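Local coordinates for oxidase (Sinorhizobium meliloti, PDB 4FFU), which is a MaoC-like hot-dog-fold protein whose reaction is uncertain, possibly hydratase-like rather than the nominal monoamine oxidase activity, at residues G60-P64 against H65-A69; M86-S89 against I90-L94. All blocks are in the same frame, centred on the assembly; numbering follows the deposited sequence.

Contact 1 (G60-P64 against H65-A69); sequences GDFFP and HHMDA
The His66 ring meets Asp61 OD1 near its plane, at the CD2 edge, 3.5 Å away. Water 1 also lies in the plane at an edge of this ring, and in the plane at an edge of the Phe63 ring. The ring of His83 stacks on His66. The Gly-Asp-x-x-Pro-x-His pattern resembles the signature of MaoC-type enoyl hydratases, whose Asp and His hold a water; a similar role here is only inferred. The water donates to Asp61 OD2 at 2.6 Å and is hydrogen-bonded to His66 NE2. The carboxylate and ring planes are 72° apart. His66 ND1 bonds Ile81 O, which fixes the ring from its other nitrogen. Asp61 forms an Asx turn: with CG anti to the backbone N (chi1 -179°), OD1 takes the Phe63 N-H at 3.0 Å, nearly straight at 167°. With an alanine in place of Asp61, water 1 would probably lose an anchor and the Phe63 N-H its acceptor. Phe63 is the N-cap residue of helix 64-67. The Met67 chain, bent at chi2 and chi3, brings CE to Phe62 CD2 at 3.9 Å. Phe63 O accepts from two donors, Met67 N in the carbonyl plane and His66 N, 2.9 Å away, above it.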
ATOM      1  N   GLY I  60      -9.007   5.131  -7.371  1.00 11.13           N
ATOM      2  CA  GLY I  60      -9.114   5.023  -8.855  1.00 12.26           C
ATOM      3  C   GLY I  60      -9.062   6.369  -9.587  1.00 13.62           C
ATOM      4  O   GLY I  60      -9.192   6.422 -10.820  1.00 15.33           O
ATOM      5  N   ASP I  61      -8.826   7.451  -8.843  1.00 12.99           N
ATOM      6  CA  ASP I  61      -8.732   8.813  -9.422  1.00 13.65           C
ATOM      7  C   ASP I  61      -7.275   9.196  -9.712  1.00 13.84           C
ATOM      8  O   ASP I  61      -6.530   9.539  -8.785  1.00 14.07           O
ATOM      9  CB  ASP I  61      -9.376   9.825  -8.456  1.00 14.51           C
ATOM     10  CG  ASP I  61      -9.348  11.273  -8.987  1.00 15.67           C
ATOM     11  OD1 ASP I  61      -8.556  11.591  -9.900  1.00 16.71           O
ATOM     12  OD2 ASP I  61     -10.109  12.104  -8.459  1.00 15.31           O
ATOM     13  N   PHE I  62      -6.887   9.122 -10.992  1.00 13.58           N
ATOM     14  CA  PHE I  62      -5.517   9.380 -11.450  1.00 14.22           C
ATOM     15  C   PHE I  62      -5.465  10.668 -12.282  1.00 14.76           C
ATOM     16  O   PHE I  62      -4.583  10.826 -13.133  1.00 15.47           O
ATOM     17  CB  PHE I  62      -4.976   8.188 -12.283  1.00 15.15           C
ATOM     18  CG  PHE I  62      -4.601   7.012 -11.438  1.00 16.10           C
ATOM     19  CD1 PHE I  62      -5.575   6.138 -10.965  1.00 15.93           C
ATOM     20  CD2 PHE I  62      -3.266   6.815 -11.072  1.00 17.06           C
ATOM     21  CE1 PHE I  62      -5.226   5.073 -10.143  1.00 15.73           C
ATOM     22  CE2 PHE I  62      -2.908   5.742 -10.261  1.00 17.09           C
ATOM     23  CZ  PHE I  62      -3.896   4.874  -9.814  1.00 15.58           C
ATOM     24  N   PHE I  63      -6.386  11.586 -12.025  1.00 15.44           N
ATOM     25  CA  PHE I  63      -6.416  12.818 -12.840  1.00 18.07           C
ATOM     26  C   PHE I  63      -5.077  13.517 -12.803  1.00 16.96           C
ATOM     27  O   PHE I  63      -4.443  13.566 -11.741  1.00 15.59           O
ATOM     28  CB  PHE I  63      -7.497  13.759 -12.358  1.00 20.98           C
ATOM     29  CG  PHE I  63      -8.859  13.395 -12.854  1.00 27.68           C
ATOM     30  CD1 PHE I  63      -9.031  12.931 -14.160  1.00 31.57           C
ATOM     31  CD2 PHE I  63      -9.973  13.504 -12.021  1.00 29.02           C
ATOM     32  CE1 PHE I  63     -10.291  12.598 -14.625  1.00 33.42           C
ATOM     33  CE2 PHE I  63     -11.238  13.165 -12.479  1.00 31.17           C
ATOM     34  CZ  PHE I  63     -11.393  12.715 -13.783  1.00 32.79           C
ATOM     35  N   PRO I  64      -4.649  14.081 -13.956  1.00 17.23           N
ATOM     36  CA  PRO I  64      -3.308  14.662 -14.060  1.00 16.97           C
ATOM     37  C   PRO I  64      -3.057  15.869 -13.149  1.00 16.46           C
ATOM     38  O   PRO I  64      -1.900  16.107 -12.769  1.00 15.82           O
ATOM     39  CB  PRO I  64      -3.179  15.010 -15.550  1.00 19.87           C
ATOM     40  CG  PRO I  64      -4.574  15.088 -16.046  1.00 20.85           C
ATOM     41  CD  PRO I  64      -5.331  14.046 -15.259  1.00 19.00           C
ATOM     42  N   HIS I  65      -4.109  16.582 -12.737  1.00 17.13           N
ATOM     43  CA  HIS I  65      -4.011  17.617 -11.694  0.50 17.60           C
ATOM     44  C   HIS I  65      -3.402  17.085 -10.406  1.00 16.98           C
ATOM     45  O   HIS I  65      -2.792  17.819  -9.627  1.00 16.61           O
ATOM     46  CB  HIS I  65      -5.399  18.166 -11.373  0.50 18.63           C
ATOM     47  CG  HIS I  65      -6.124  18.692 -12.569  0.50 20.18           C
ATOM     48  ND1 HIS I  65      -6.710  17.869 -13.508  0.50 21.14           N
ATOM     49  CD2 HIS I  65      -6.372  19.959 -12.971  0.50 20.71           C
ATOM     50  CE1 HIS I  65      -7.275  18.610 -14.445  0.50 21.78           C
ATOM     51  NE2 HIS I  65      -7.080  19.881 -14.146  0.50 20.70           N
ATOM     52  N   HIS I  66      -3.611  15.790 -10.148  1.00 16.23           N
ATOM     53  CA  HIS I  66      -3.022  15.177  -8.953  1.00 15.14           C
ATOM     54  C   HIS I  66      -1.743  14.400  -9.254  1.00 15.71           C
ATOM     55  O   HIS I  66      -0.868  14.280  -8.395  1.00 15.69           O
ATOM     56  CB  HIS I  66      -4.002  14.195  -8.292  1.00 14.15           C
ATOM     57  CG  HIS I  66      -5.400  14.718  -8.176  1.00 14.17           C
ATOM     58  ND1 HIS I  66      -5.723  15.845  -7.442  1.00 14.50           N
ATOM     59  CD2 HIS I  66      -6.564  14.265  -8.712  1.00 13.89           C
ATOM     60  CE1 HIS I  66      -7.022  16.073  -7.546  1.00 14.36           C
ATOM     61  NE2 HIS I  66      -7.558  15.119  -8.294  1.00 14.02           N
HETATM   62  N   MSE I  67      -1.665  13.821 -10.451  1.00 14.85           N
HETATM   63  CA  MSE I  67      -0.666  12.785 -10.735  1.00 15.48           C
HETATM   64  C   MSE I  67       0.395  13.115 -11.748  1.00 14.79           C
HETATM   65  O   MSE I  67       1.313  12.326 -11.921  1.00 14.32           O
HETATM   66  CB  MSE I  67      -1.335  11.498 -11.240  1.00 16.38           C
HETATM   67  CG  MSE I  67      -2.413  11.011 -10.280  1.00 18.13           C
HETATM   68 SE   MSE I  67      -1.655  10.691  -8.491  0.91 22.50          SE
HETATM   69  CE  MSE I  67      -0.817   9.016  -8.997  1.00 23.21           C
ATOM     70  N   ASP I  68       0.307  14.265 -12.425  1.00 15.16           N
ATOM     71  CA  ASP I  68       1.234  14.579 -13.533  1.00 15.28           C
ATOM     72  C   ASP I  68       1.926  15.909 -13.255  1.00 15.31           C
ATOM     73  O   ASP I  68       1.316  16.964 -13.430  1.00 15.57           O
ATOM     74  CB  ASP I  68       0.456  14.631 -14.865  1.00 16.27           C
ATOM     75  CG  ASP I  68       1.341  14.985 -16.080  1.00 17.53           C
ATOM     76  OD1 ASP I  68       2.477  15.508 -15.912  1.00 16.41           O
ATOM     77  OD2 ASP I  68       0.871  14.758 -17.230  1.00 18.30           O
ATOM     78  N   ALA I  69       3.170  15.850 -12.793  1.00 14.88           N
ATOM     79  CA  ALA I  69       3.910  17.061 -12.406  1.00 15.78           C
ATOM     80  C   ALA I  69       4.146  18.022 -13.578  1.00 17.03           C
ATOM     81  O   ALA I  69       4.225  19.234 -13.373  1.00 17.20           O
ATOM     82  CB  ALA I  69       5.238  16.702 -11.756  1.00 15.40           C
TER
HETATM   83  O   HOH W   1     -10.071  14.631  -8.969  1.00 18.12           O

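Contact 2 (M86-S89 against I90-L94); sequences MIFS and IGVGL
Helix 84-93, which lies against the antiparallel sheet as the central helix of a hot-dog fold, brings Met86 against Ile90 and Phe88 against Val92 one turn apart. Four backbone bonds of the i to i+4 kind join the two halves. Ile90 N donates to Met86 O at 2.8 Å, and Val92 N to Phe88 O at 3.0 Å. Gly91 N and Gly93 N bond Ile87 O and Ser89 O in the same way.

The first side-chain pair is aliphatic. Selenomethionine Met86 and Ile90 lie side by side and point the same way. The touch is made by Met86 CG and Ile90 CD1, 3.7 Å apart. Ile90 is extended at chi2 (179°), which carries CD1 out to this neighbour. Both residues also pack on Ile47, and Met86 reaches helix 49-59 at Phe52 and His55.

The second pair is a CH-pi contact. Val92 CG2 sits over one face of the Phe88 ring, 4.2 Å from the centroid and 27° off the normal. Its closest ring atom is Phe88 CE1, at 3.8 Å. The same methyl also touches Phe88 O, 3.3 Å away. Tyr108 meets the Phe88 ring edge-to-face, and Leu159 of strand 157-168 packs against it.

In the conformer given, Ser89 OG is hydrogen-bonded to Thr85 O, with a weak bond to Ser89 OG of the second subunit. Thr85 of the second subunit packs on Phe88, Ser89 and Val92. Gly91 O is hydrogen-bonded to Thr125 OG1 of strand 122-134. A largely apolar helix held against a curved antiparallel sheet in this way is typical of the hot-dog fold.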
HETATM    1  N   MSE I  86      -9.020  13.129  -0.335  1.00  9.74           N
HETATM    2  CA  MSE I  86      -7.830  12.812   0.513  1.00 10.01           C
HETATM    3  C   MSE I  86      -7.745  13.770   1.692  1.00  9.95           C
HETATM    4  O   MSE I  86      -7.504  13.367   2.845  1.00  9.63           O
HETATM    5  CB  MSE I  86      -6.501  12.958  -0.260  1.00 11.83           C
HETATM    6  CG  MSE I  86      -5.386  12.342   0.582  1.00 14.93           C
HETATM    7 SE   MSE I  86      -3.681  13.178   0.019  0.95 20.90          SE
HETATM    8  CE  MSE I  86      -3.881  13.208  -1.940  1.00 21.53           C
ATOM      9  N   ILE I  87      -7.945  15.053   1.425  1.00 10.18           N
ATOM     10  CA  ILE I  87      -7.854  16.029   2.536  1.00 10.25           C
ATOM     11  C   ILE I  87      -8.971  15.751   3.535  1.00  9.75           C
ATOM     12  O   ILE I  87      -8.781  15.814   4.740  1.00 10.28           O
ATOM     13  CB  ILE I  87      -7.820  17.460   1.997  1.00 11.40           C
ATOM     14  CG1 ILE I  87      -6.605  17.593   1.043  1.00 12.76           C
ATOM     15  CG2 ILE I  87      -7.682  18.487   3.117  1.00 11.05           C
ATOM     16  CD1 ILE I  87      -5.271  17.086   1.624  1.00 14.17           C
ATOM     17  N   PHE I  88     -10.126  15.382   3.016  1.00  9.56           N
ATOM     18  CA  PHE I  88     -11.249  14.989   3.866  1.00 10.11           C
ATOM     19  C   PHE I  88     -10.943  13.726   4.676  1.00 10.53           C
ATOM     20  O   PHE I  88     -11.102  13.741   5.893  1.00 11.16           O
ATOM     21  CB  PHE I  88     -12.516  14.816   3.030  1.00 10.13           C
ATOM     22  CG  PHE I  88     -13.750  14.526   3.850  1.00 11.09           C
ATOM     23  CD1 PHE I  88     -14.156  15.389   4.861  1.00 11.77           C
ATOM     24  CD2 PHE I  88     -14.536  13.395   3.568  1.00 12.01           C
ATOM     25  CE1 PHE I  88     -15.299  15.137   5.628  1.00 11.90           C
ATOM     26  CE2 PHE I  88     -15.686  13.136   4.330  1.00 12.00           C
ATOM     27  CZ  PHE I  88     -16.062  13.997   5.355  1.00 11.88           C
ATOM     28  N   SER I  89     -10.544  12.635   3.998  1.00 10.39           N
ATOM     29  CA  SER I  89     -10.285  11.357   4.671  0.50  9.94           C
ATOM     30  C   SER I  89      -9.163  11.431   5.692  1.00 10.40           C
ATOM     31  O   SER I  89      -9.278  10.883   6.786  1.00 10.18           O
ATOM     32  CB  SER I  89      -9.993  10.249   3.652  0.50  9.39           C
ATOM     33  OG  SER I  89     -11.087  10.100   2.759  0.50  8.09           O
ATOM     34  N   ILE I  90      -8.062  12.086   5.318  1.00 10.46           N
ATOM     35  CA  ILE I  90      -6.955  12.239   6.261  1.00 10.77           C
ATOM     36  C   ILE I  90      -7.323  13.209   7.361  1.00 11.17           C
ATOM     37  O   ILE I  90      -7.010  12.969   8.547  1.00 11.56           O
ATOM     38  CB  ILE I  90      -5.623  12.610   5.564  1.00 10.90           C
ATOM     39  CG1 ILE I  90      -5.177  11.436   4.671  1.00 10.80           C
ATOM     40  CG2 ILE I  90      -4.509  12.901   6.579  1.00 11.01           C
ATOM     41  CD1 ILE I  90      -3.886  11.727   3.925  1.00 11.34           C
ATOM     42  N   GLY I  91      -7.973  14.311   6.997  1.00 11.40           N
ATOM     43  CA  GLY I  91      -8.354  15.296   8.030  1.00 11.86           C
ATOM     44  C   GLY I  91      -9.223  14.667   9.117  1.00 12.18           C
ATOM     45  O   GLY I  91      -9.013  14.925  10.292  1.00 12.40           O
ATOM     46  N   VAL I  92     -10.209  13.862   8.711  1.00 12.02           N
ATOM     47  CA  VAL I  92     -11.069  13.103   9.620  1.00 12.65           C
ATOM     48  C   VAL I  92     -10.286  12.006  10.341  1.00 12.65           C
ATOM     49  O   VAL I  92     -10.438  11.802  11.557  1.00 13.15           O
ATOM     50  CB  VAL I  92     -12.290  12.496   8.842  1.00 13.77           C
ATOM     51  CG1 VAL I  92     -13.018  11.445   9.685  1.00 15.34           C
ATOM     52  CG2 VAL I  92     -13.224  13.622   8.398  1.00 14.05           C
ATOM     53  N   GLY I  93      -9.418  11.311   9.601  1.00 11.91           N
ATOM     54  CA  GLY I  93      -8.618  10.241  10.183  1.00 11.82           C
ATOM     55  C   GLY I  93      -7.740  10.719  11.324  1.00 12.16           C
ATOM     56  O   GLY I  93      -7.563   9.987  12.291  1.00 12.44           O
ATOM     57  N   LEU I  94      -7.186  11.933  11.208  1.00 12.28           N
ATOM     58  CA  LEU I  94      -6.368  12.506  12.282  1.00 12.70           C
ATOM     59  C   LEU I  94      -7.117  12.578  13.610  1.00 13.30           C
ATOM     60  O   LEU I  94      -6.499  12.537  14.677  1.00 13.57           O
ATOM     61  CB  LEU I  94      -5.870  13.910  11.905  1.00 12.74           C
ATOM     62  CG  LEU I  94      -4.739  13.916  10.879  1.00 12.87           C
ATOM     63  CD1 LEU I  94      -4.593  15.342  10.366  1.00 13.02           C
ATOM     64  CD2 LEU I  94      -3.457  13.424  11.519  1.00 13.38           C
TER

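The two contacts follow one another along the chain. Contact 1 closes at Ala69, and contact 2 opens at Met86. Their centres are 19 Å apart and their nearest atoms about 6 Å apart, so they do not touch. The chain just before helix 84-93 connects them. Ile81 and His83 hold contact 1 by hydrogen bonds to His66 and Asp61, while Ala82 packs on Ile87 of contact 2. The Asp61-water-His66 site of contact 1, a possible active site by family resemblance, thus sits close to the start of the helix buried in contact 2. Both contacts reach the second subunit, contact 1 at its Ala96 and contact 2 at its Thr85.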